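Local coordinates for protein phosphatidylserine synthase (Haemophilus influenzae, PDB 3HSI) that belongs to the phospholipase D superfamily of enzymes, its chain carrying a phospholipase D active site motif and a PLD-like domain, at residues A57-K62 / G156-N161; K86-W91 / F128-N133; R171-Q176 / T362-G367. All blocks are in the same frame, centred on the assembly; numbering follows the deposited sequence.

Contact 1: A57-K62 / G156-N161; sequences ALYWQK and GASINN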
loop_
_atom_site.group_PDB
_atom_site.type_symbol
_atom_site.label_atom_id
_atom_site.label_comp_id
_atom_site.label_asym_id
_atom_site.label_seq_id
_atom_site.Cartn_x
_atom_site.Cartn_y
_atom_site.Cartn_z
ATOM N N ALA C 57 -9.548 17.325 11.516
ATOM C CA ALA C 57 -9.247 16.337 12.542
ATOM C C ALA C 57 -9.461 14.971 11.903
ATOM O O ALA C 57 -10.062 14.882 10.824
ATOM C CB ALA C 57 -10.141 16.536 13.769
ATOM N N LEU C 58 -8.914 13.925 12.507
ATOM C CA LEU C 58 -9.171 12.572 12.027
ATOM C C LEU C 58 -10.674 12.268 12.190
ATOM O O LEU C 58 -11.345 11.821 11.248
ATOM C CB LEU C 58 -8.346 11.551 12.790
ATOM C CG LEU C 58 -8.575 10.069 12.377
ATOM C CD1 LEU C 58 -8.333 9.819 10.872
ATOM C CD2 LEU C 58 -7.712 9.094 13.240
ATOM N N TYR C 59 -11.225 12.570 13.357
ATOM C CA TYR C 59 -12.646 12.357 13.536
ATOM C C TYR C 59 -13.227 13.284 14.558
ATOM O O TYR C 59 -12.499 13.920 15.311
ATOM C CB TYR C 59 -12.950 10.899 13.889
ATOM C CG TYR C 59 -12.298 10.360 15.150
ATOM C CD1 TYR C 59 -12.977 10.381 16.363
ATOM C CD2 TYR C 59 -11.031 9.773 15.116
ATOM C CE1 TYR C 59 -12.414 9.848 17.505
ATOM C CE2 TYR C 59 -10.453 9.241 16.255
ATOM C CZ TYR C 59 -11.150 9.285 17.451
ATOM O OH TYR C 59 -10.607 8.759 18.600
ATOM N N TRP C 60 -14.556 13.368 14.566
ATOM C CA TRP C 60 -15.274 14.106 15.558
ATOM C C TRP C 60 -16.437 13.197 15.967
ATOM O O TRP C 60 -17.379 12.967 15.206
ATOM C CB TRP C 60 -15.739 15.423 14.963
ATOM C CG TRP C 60 -16.460 16.322 15.883
ATOM C CD1 TRP C 60 -17.386 15.977 16.829
ATOM C CD2 TRP C 60 -16.382 17.751 15.899
ATOM N NE1 TRP C 60 -17.879 17.102 17.441
ATOM C CE2 TRP C 60 -17.276 18.205 16.891
ATOM C CE3 TRP C 60 -15.644 18.692 15.160
ATOM C CZ2 TRP C 60 -17.458 19.569 17.172
ATOM C CZ3 TRP C 60 -15.826 20.052 15.437
ATOM C CH2 TRP C 60 -16.707 20.470 16.451
ATOM N N GLN C 61 -16.333 12.662 17.184
ATOM C CA GLN C 61 -17.190 11.567 17.635
ATOM C C GLN C 61 -18.522 12.060 18.190
ATOM O O GLN C 61 -18.594 13.092 18.847
ATOM C CB GLN C 61 -16.450 10.787 18.712
ATOM C CG GLN C 61 -17.111 9.517 19.173
ATOM C CD GLN C 61 -17.045 8.418 18.113
ATOM O OE1 GLN C 61 -16.174 8.422 17.239
ATOM N NE2 GLN C 61 -17.972 7.486 18.181
ATOM N N LYS C 62 -19.563 11.287 17.947
ATOM C CA LYS C 62 -20.882 11.562 18.502
ATOM C C LYS C 62 -21.044 11.444 20.043
ATOM O O LYS C 62 -22.170 11.470 20.526
ATOM C CB LYS C 62 -21.895 10.624 17.848
ATOM C CG LYS C 62 -21.498 9.160 17.968
ATOM C CD LYS C 62 -22.572 8.216 17.445
ATOM C CE LYS C 62 -22.344 6.821 18.073
ATOM N NZ LYS C 62 -23.506 5.911 17.890
ATOM N N GLY C 156 -2.497 16.852 17.947
ATOM C CA GLY C 156 -2.761 15.545 17.314
ATOM C C GLY C 156 -4.142 14.990 17.684
ATOM O O GLY C 156 -4.567 13.979 17.135
ATOM N N ALA C 157 -4.845 15.674 18.599
ATOM C CA ALA C 157 -6.086 15.159 19.230
ATOM C C ALA C 157 -7.287 15.246 18.302
ATOM O O ALA C 157 -7.434 16.230 17.567
ATOM C CB ALA C 157 -6.390 15.936 20.498
ATOM N N SER C 158 -8.153 14.235 18.335
ATOM C CA SER C 158 -9.486 14.345 17.703
ATOM C C SER C 158 -10.490 14.809 18.749
ATOM O O SER C 158 -10.091 15.132 19.873
ATOM C CB SER C 158 -9.935 13.013 17.145
ATOM O OG SER C 158 -9.151 12.657 16.039
ATOM N N ILE C 159 -11.775 14.871 18.378
ATOM C CA ILE C 159 -12.824 15.298 19.304
ATOM C C ILE C 159 -13.591 14.058 19.740
ATOM O O ILE C 159 -14.359 13.490 18.968
ATOM C CB ILE C 159 -13.827 16.326 18.680
ATOM C CG1 ILE C 159 -13.096 17.505 18.034
ATOM C CG2 ILE C 159 -14.858 16.818 19.718
ATOM C CD1 ILE C 159 -12.565 18.518 19.026
ATOM N N ASN C 160 -13.338 13.632 20.974
ATOM C CA ASN C 160 -14.163 12.618 21.665
ATOM C C ASN C 160 -13.914 12.757 23.175
ATOM O O ASN C 160 -13.113 13.600 23.578
ATOM C CB ASN C 160 -13.855 11.191 21.160
ATOM C CG ASN C 160 -12.494 10.719 21.564
ATOM O OD1 ASN C 160 -11.805 11.384 22.330
ATOM N ND2 ASN C 160 -12.086 9.554 21.054
ATOM N N ASN C 161 -14.566 11.928 23.984
ATOM C CA ASN C 161 -14.417 11.974 25.451
ATOM C C ASN C 161 -12.981 11.908 25.978
ATOM O O ASN C 161 -12.572 12.721 26.823
ATOM C CB ASN C 161 -15.253 10.861 26.123
ATOM C CG ASN C 161 -16.757 11.080 25.986
ATOM O OD1 ASN C 161 -17.229 12.197 25.778
ATOM N ND2 ASN C 161 -17.516 9.995 26.083
HETATM O O HOH W 1 -7.171 14.720 14.701
#

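Contact 2: K86-W91 / F128-N133; sequences KVLIDW and FGVPIN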
loop_
_atom_site.group_PDB
_atom_site.type_symbol
_atom_site.label_atom_id
_atom_site.label_comp_id
_atom_site.label_asym_id
_atom_site.label_seq_id
_atom_site.Cartn_x
_atom_site.Cartn_y
_atom_site.Cartn_z
ATOM N N LYS C 86 -16.114 25.501 8.801
ATOM C CA LYS C 86 -15.828 24.309 7.990
ATOM C C LYS C 86 -15.114 23.306 8.850
ATOM O O LYS C 86 -14.133 23.648 9.495
ATOM C CB LYS C 86 -14.983 24.644 6.746
ATOM C CG LYS C 86 -15.646 25.711 5.873
ATOM C CD LYS C 86 -15.726 25.336 4.412
ATOM C CE LYS C 86 -16.589 26.330 3.643
ATOM N NZ LYS C 86 -15.947 27.683 3.609
ATOM N N VAL C 87 -15.653 22.097 8.918
ATOM C CA VAL C 87 -15.037 21.020 9.699
ATOM C C VAL C 87 -14.722 19.903 8.720
ATOM O O VAL C 87 -15.635 19.329 8.090
ATOM C CB VAL C 87 -15.965 20.523 10.874
ATOM C CG1 VAL C 87 -15.322 19.389 11.655
ATOM C CG2 VAL C 87 -16.318 21.723 11.829
ATOM N N LEU C 88 -13.433 19.606 8.567
ATOM C CA LEU C 88 -13.016 18.501 7.672
ATOM C C LEU C 88 -12.562 17.295 8.503
ATOM O O LEU C 88 -11.690 17.426 9.354
ATOM C CB LEU C 88 -11.911 18.950 6.697
ATOM C CG LEU C 88 -12.258 19.858 5.510
ATOM C CD1 LEU C 88 -12.835 21.213 5.974
ATOM C CD2 LEU C 88 -11.051 20.087 4.571
ATOM N N ILE C 89 -13.188 16.143 8.286
ATOM C CA ILE C 89 -12.778 14.921 8.971
ATOM C C ILE C 89 -12.598 13.843 7.927
ATOM O O ILE C 89 -13.024 13.999 6.780
ATOM C CB ILE C 89 -13.782 14.447 10.111
ATOM C CG1 ILE C 89 -15.246 14.278 9.612
ATOM C CG2 ILE C 89 -13.649 15.320 11.353
ATOM C CD1 ILE C 89 -16.149 15.536 9.671
ATOM N N ASP C 90 -11.971 12.749 8.314
ATOM C CA ASP C 90 -11.731 11.678 7.373
ATOM C C ASP C 90 -13.098 11.122 6.926
ATOM O O ASP C 90 -13.990 10.892 7.749
ATOM C CB ASP C 90 -10.858 10.597 8.002
ATOM C CG ASP C 90 -10.500 9.526 7.015
ATOM O OD1 ASP C 90 -9.495 9.731 6.293
ATOM O OD2 ASP C 90 -11.252 8.506 6.927
ATOM N N TRP C 91 -13.241 10.949 5.620
ATOM C CA TRP C 91 -14.443 10.428 4.997
ATOM C C TRP C 91 -14.808 8.996 5.455
ATOM O O TRP C 91 -15.942 8.779 5.851
ATOM C CB TRP C 91 -14.264 10.484 3.501
ATOM C CG TRP C 91 -15.207 9.670 2.691
ATOM C CD1 TRP C 91 -14.993 8.391 2.190
ATOM C CD2 TRP C 91 -16.495 10.074 2.219
ATOM N NE1 TRP C 91 -16.078 7.991 1.454
ATOM C CE2 TRP C 91 -17.012 8.997 1.449
ATOM C CE3 TRP C 91 -17.260 11.239 2.365
ATOM C CZ2 TRP C 91 -18.279 9.048 0.832
ATOM C CZ3 TRP C 91 -18.531 11.300 1.744
ATOM C CH2 TRP C 91 -19.018 10.200 0.989
ATOM N N PHE C 128 -17.541 18.193 6.448
ATOM C CA PHE C 128 -17.087 17.674 5.180
ATOM C C PHE C 128 -16.163 16.480 5.365
ATOM O O PHE C 128 -15.270 16.517 6.196
ATOM C CB PHE C 128 -16.389 18.786 4.393
ATOM C CG PHE C 128 -17.257 19.999 4.160
ATOM C CD1 PHE C 128 -18.052 20.095 3.021
ATOM C CD2 PHE C 128 -17.306 21.038 5.114
ATOM C CE1 PHE C 128 -18.856 21.213 2.825
ATOM C CE2 PHE C 128 -18.124 22.153 4.910
ATOM C CZ PHE C 128 -18.873 22.241 3.765
ATOM N N GLY C 129 -16.378 15.437 4.569
ATOM C CA GLY C 129 -15.568 14.216 4.623
ATOM C C GLY C 129 -14.497 14.209 3.537
ATOM O O GLY C 129 -14.798 14.378 2.351
ATOM N N VAL C 130 -13.242 14.066 3.958
ATOM C CA VAL C 130 -12.116 14.093 3.021
ATOM C C VAL C 130 -11.597 12.663 2.847
ATOM O O VAL C 130 -11.137 12.065 3.798
ATOM C CB VAL C 130 -10.970 14.972 3.574
ATOM C CG1 VAL C 130 -9.753 14.913 2.670
ATOM C CG2 VAL C 130 -11.436 16.402 3.827
ATOM N N PRO C 131 -11.657 12.112 1.637
ATOM C CA PRO C 131 -11.070 10.773 1.431
ATOM C C PRO C 131 -9.642 10.822 0.859
ATOM O O PRO C 131 -9.436 11.254 -0.288
ATOM C CB PRO C 131 -12.014 10.143 0.426
ATOM C CG PRO C 131 -12.631 11.370 -0.361
ATOM C CD PRO C 131 -12.286 12.637 0.402
ATOM N N ILE C 132 -8.677 10.332 1.635
ATOM C CA ILE C 132 -7.266 10.398 1.269
ATOM C C ILE C 132 -6.874 9.198 0.392
ATOM O O ILE C 132 -5.805 9.177 -0.231
ATOM C CB ILE C 132 -6.404 10.520 2.527
ATOM C CG1 ILE C 132 -6.646 11.902 3.179
ATOM C CG2 ILE C 132 -4.919 10.293 2.228
ATOM C CD1 ILE C 132 -6.459 13.087 2.193
ATOM N N ASN C 133 -7.739 8.205 0.337
ATOM C CA ASN C 133 -7.551 7.094 -0.593
ATOM C C ASN C 133 -8.897 6.429 -0.717
ATOM O O ASN C 133 -9.824 6.794 0.012
ATOM C CB ASN C 133 -6.482 6.098 -0.114
ATOM C CG ASN C 133 -5.705 5.493 -1.272
ATOM O OD1 ASN C 133 -6.258 5.246 -2.345
ATOM N ND2 ASN C 133 -4.426 5.259 -1.067
HETATM O O HOH W 2 -9.282 8.672 3.761
#

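Contact 3: R171-Q176 / T362-G367; sequences RYDRYQ and TYHLKG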
loop_
_atom_site.group_PDB
_atom_site.type_symbol
_atom_site.label_atom_id
_atom_site.label_comp_id
_atom_site.label_asym_id
_atom_site.label_seq_id
_atom_site.Cartn_x
_atom_site.Cartn_y
_atom_site.Cartn_z
ATOM N N ARG C 171 -6.799 10.680 27.115
ATOM C CA ARG C 171 -5.840 10.262 26.117
ATOM C C ARG C 171 -4.943 11.490 25.914
ATOM O O ARG C 171 -5.424 12.556 25.487
ATOM C CB ARG C 171 -6.581 9.896 24.828
ATOM C CG ARG C 171 -5.722 9.307 23.728
ATOM C CD ARG C 171 -6.580 8.532 22.792
ATOM N NE ARG C 171 -5.848 8.052 21.629
ATOM C CZ ARG C 171 -4.978 7.044 21.672
ATOM N NH1 ARG C 171 -4.724 6.432 22.829
ATOM N NH2 ARG C 171 -4.374 6.626 20.562
ATOM N N TYR C 172 -3.664 11.336 26.263
ATOM C CA TYR C 172 -2.694 12.440 26.374
ATOM C C TYR C 172 -2.178 12.847 25.008
ATOM O O TYR C 172 -1.772 11.996 24.198
ATOM C CB TYR C 172 -1.536 12.012 27.277
ATOM C CG TYR C 172 -0.661 13.102 27.893
ATOM C CD1 TYR C 172 -1.171 14.370 28.213
ATOM C CD2 TYR C 172 0.682 12.829 28.211
ATOM C CE1 TYR C 172 -0.361 15.353 28.813
ATOM C CE2 TYR C 172 1.498 13.785 28.807
ATOM C CZ TYR C 172 0.969 15.046 29.111
ATOM O OH TYR C 172 1.777 15.974 29.709
ATOM N N ASP C 173 -2.245 14.143 24.718
ATOM C CA ASP C 173 -1.644 14.655 23.502
ATOM C C ASP C 173 -0.881 15.945 23.850
ATOM O O ASP C 173 -0.732 16.308 25.055
ATOM C CB ASP C 173 -2.742 14.878 22.418
ATOM C CG ASP C 173 -2.244 14.607 20.988
ATOM O OD1 ASP C 173 -1.362 15.343 20.529
ATOM O OD2 ASP C 173 -2.726 13.671 20.311
ATOM N N ARG C 174 -0.393 16.635 22.814
ATOM C CA ARG C 174 0.206 17.952 22.987
ATOM C C ARG C 174 -0.653 19.001 22.337
ATOM O O ARG C 174 -1.353 18.706 21.391
ATOM C CB ARG C 174 1.584 17.999 22.355
ATOM C CG ARG C 174 2.624 17.290 23.146
ATOM C CD ARG C 174 3.905 17.256 22.359
ATOM N NE ARG C 174 4.574 18.552 22.323
ATOM C CZ ARG C 174 5.388 18.946 21.345
ATOM N NH1 ARG C 174 5.619 18.161 20.302
ATOM N NH2 ARG C 174 5.999 20.115 21.426
ATOM N N TYR C 175 -0.619 20.232 22.855
ATOM C CA TYR C 175 -1.538 21.266 22.380
ATOM C C TYR C 175 -0.808 22.586 22.338
ATOM O O TYR C 175 -0.254 23.022 23.352
ATOM C CB TYR C 175 -2.772 21.387 23.319
ATOM C CG TYR C 175 -3.163 20.060 23.942
ATOM C CD1 TYR C 175 -4.061 19.205 23.313
ATOM C CD2 TYR C 175 -2.576 19.635 25.128
ATOM C CE1 TYR C 175 -4.411 17.990 23.880
ATOM C CE2 TYR C 175 -2.903 18.406 25.698
ATOM C CZ TYR C 175 -3.805 17.587 25.070
ATOM O OH TYR C 175 -4.089 16.368 25.643
ATOM N N GLN C 176 -0.802 23.223 21.170
ATOM C CA GLN C 176 -0.175 24.525 21.043
ATOM C C GLN C 176 -1.143 25.549 20.493
ATOM O O GLN C 176 -1.789 25.335 19.464
ATOM C CB GLN C 176 1.070 24.470 20.179
ATOM C CG GLN C 176 2.165 23.675 20.800
ATOM C CD GLN C 176 1.989 22.200 20.545
ATOM O OE1 GLN C 176 1.372 21.806 19.552
ATOM N NE2 GLN C 176 2.517 21.371 21.439
ATOM N N THR C 362 -4.504 6.751 28.357
ATOM C CA THR C 362 -3.705 6.324 27.212
ATOM C C THR C 362 -2.800 7.458 26.707
ATOM O O THR C 362 -2.980 8.666 27.047
ATOM C CB THR C 362 -4.559 5.772 26.083
ATOM O OG1 THR C 362 -5.490 6.770 25.706
ATOM C CG2 THR C 362 -5.327 4.456 26.507
ATOM N N TYR C 363 -1.836 7.056 25.897
ATOM C CA TYR C 363 -0.798 7.946 25.452
ATOM C C TYR C 363 -0.825 8.128 23.951
ATOM O O TYR C 363 -0.682 7.187 23.225
ATOM C CB TYR C 363 0.544 7.382 25.897
ATOM C CG TYR C 363 1.771 8.155 25.497
ATOM C CD1 TYR C 363 2.274 9.137 26.327
ATOM C CD2 TYR C 363 2.482 7.843 24.318
ATOM C CE1 TYR C 363 3.423 9.808 26.024
ATOM C CE2 TYR C 363 3.650 8.531 23.982
ATOM C CZ TYR C 363 4.120 9.516 24.857
ATOM O OH TYR C 363 5.258 10.251 24.594
ATOM N N HIS C 364 -0.957 9.367 23.499
ATOM C CA HIS C 364 -0.943 9.637 22.077
ATOM C C HIS C 364 -0.072 10.857 21.702
ATOM O O HIS C 364 -0.471 11.638 20.850
ATOM C CB HIS C 364 -2.378 9.891 21.640
ATOM C CG HIS C 364 -2.583 9.840 20.161
ATOM N ND1 HIS C 364 -2.988 10.946 19.423
ATOM C CD2 HIS C 364 -2.446 8.817 19.280
ATOM C CE1 HIS C 364 -3.095 10.598 18.152
ATOM N NE2 HIS C 364 -2.763 9.317 18.038
ATOM N N LEU C 365 1.090 11.034 22.330
ATOM C CA LEU C 365 1.943 12.193 22.016
ATOM C C LEU C 365 2.871 11.906 20.847
ATOM O O LEU C 365 3.421 10.796 20.707
ATOM C CB LEU C 365 2.819 12.604 23.208
ATOM C CG LEU C 365 2.235 12.931 24.563
ATOM C CD1 LEU C 365 3.403 13.045 25.532
ATOM C CD2 LEU C 365 1.526 14.201 24.536
ATOM N N LYS C 366 3.025 12.927 20.019
ATOM C CA LYS C 366 3.963 12.936 18.880
ATOM C C LYS C 366 4.756 14.242 19.013
ATOM O O LYS C 366 4.206 15.266 19.432
ATOM C CB LYS C 366 3.206 12.981 17.543
ATOM C CG LYS C 366 2.019 12.017 17.372
ATOM C CD LYS C 366 0.715 12.716 17.657
ATOM C CE LYS C 366 -0.459 11.780 17.451
ATOM N NZ LYS C 366 -0.693 11.273 16.016
ATOM N N GLY C 367 6.037 14.195 18.675
ATOM C CA GLY C 367 6.892 15.377 18.660
ATOM C C GLY C 367 8.334 15.041 18.337
ATOM O O GLY C 367 8.784 13.883 18.466
HETATM O O HOH W 3 0.995 15.042 20.121
#

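Contact 1: A57-K62 / G156-N161
The loop following strand 52-56 meets the phospholipase D active site motif here, Tyr-59, Trp-60 and Gln-61 lying against Ser-158, Ile-159 and Asn-160. A single backbone bridge joins Trp-60 and Ile-159: Ile-159 N donates to Tyr-59 O (3.3 Å), and Gln-61 N donates to Ile-159 O in a shorter bond (2.8 Å). The Tyr-59 ring covers Ser-158, whose CB stands 3.8 Å from the ring centroid, almost on its normal, a CH-pi contact. The same serine receives a weak bond at OG from Tyr-59 N (3.4 Å), so the residue is touched by both the ring and the backbone of Tyr-59. Segment 156-161 reads GASINN, which fits the Gly-x-x-x-Asn close of the longer HKD-type signature, with Gly-156 and Asn-160 in the two named places. Asn-160 ND2 comes to the edge of the tyrosine ring, in its plane and 3.0 Å from Tyr-59 OH, but at an angle too poor for a hydrogen bond; Asn-160 OD1 accepts from Tyr-163 N instead. In Trp-60, CG anti to the backbone N (chi1 -178°) turns the indole alongside Ile-159, which sets CG2 over the five-membered ring at 3.8 Å from its centroid. The indole NE1 donates to Gly-66 O, and Ile-69 of helix 64-79 touches both side chains. Water 1 accepts from Leu-58 N (2.9 Å) and donates weakly to Ala-157 O.

Contact 2: K86-W91 / F128-N133
Phe-128 continues a parallel pairing with strand 84-90 that begins earlier, where Met-126 bonds Val-87; its N donates to Val-87 O (2.8 Å) and its O accepts from Ile-89 N (3.0 Å). Helix 107-118 links the two strands, a beta-alpha-beta connection. The Phe-128 ring swings beside the backbone N (chi1 -57°) and brings CE2 to 4.0 Å from Lys-86 CD, while Lys-86 NZ forms a salt bridge with Asp-84. Gly-129 pairs with Ile-89, and the six-membered side of the Trp-91 indole lies close to it, Trp-91 CE3 being 4.1 Å from Gly-129 CA. Val-130 N then donates to Ile-89 O (2.8 Å), and Val-130 CG2 packs on Leu-88 CD2 at 3.8 Å. Where the strands end, Trp-91 N reaches Val-130 O from above the carbonyl plane, 64° out of it. Pro-131 sets CB against Trp-91 CB (3.8 Å), and Trp-91 NE1 bonds to Thr-212 OG1. Ile-132 N donates to water 2, which in turn donates to Asp-90 OD1, an oxygen also bonded by Leu-141 N. The pair belongs to a mixed sheet with strand 52-56 on the far edge of 84-90; helix 181-195 covers Leu-88, and helix 216-229 packs on Val-130 and Pro-131.

Contact 3: R171-Q176 / T362-G367
Arg-171 and Tyr-172 run parallel to Thr-362 and Tyr-363 in a short two-residue pairing, with Tyr-172 N donating to Thr-362 O (2.9 Å) and Tyr-172 O accepting from His-364 N (2.8 Å). This end is tightly packed. The extended Arg-171 side chain lays one guanidinium face over His-364 CB, the guanidinium and imidazole planes 32° apart, while its NH1 donates in the guanidinium plane to Thr-362 OG1 at 3.0 Å; NH2 has a salt bridge to Asp-312. His-364 ND1 donates to Asp-173 OD2 (2.9 Å), met nearly along the C-O axis and tilted 16° out of the imidazole plane. His-364, Leu-365 and Lys-366 spell His-x-Lys in the PLD-like domain, a sequence match to the start of an HKD signature; the bond to Asp-173, with the ring of Tyr-163 against the imidazole, helps set its rotation. Leu-365 CD1 meets Tyr-172 CD2 at 3.8 Å. The other end is looser: Arg-174 NH1 makes a weak bond to Lys-366 O (3.3 Å), its NH2 being held by a salt bridge to Glu-411, and water 3 accepts from Lys-366 N (2.9 Å) beside Asp-173. Strand 171-179 also pairs with 151-155 and 29-31, Trp-356 meets the rings of Tyr-172 and Tyr-363, and helix 405-415 lies against Tyr-172 and Leu-365.

From the N terminus, residues 57-62 open a long loop that contact 1 closes at 156-161, and contact 2 falls wholly within it, joining 86-91 to 128-133. The two touch through Ala-57 N to Leu-88 O and Leu-58 O to Asp-90 N, probable hydrogen bonds that continue the pairing of strands 52-56 and 84-90. Contact 3 follows in series, closing 185 intervening residues and adding strand 362-363 to the sheet that holds contact 2. Gly-367 then starts a strand of the other large sheet, so contact 3 ties the two sheets. Gly-156 N probably bonds Asp-173 OD1, linking contacts 1 and 3; contacts 2 and 3 stay about 13 Å apart at their nearest atoms.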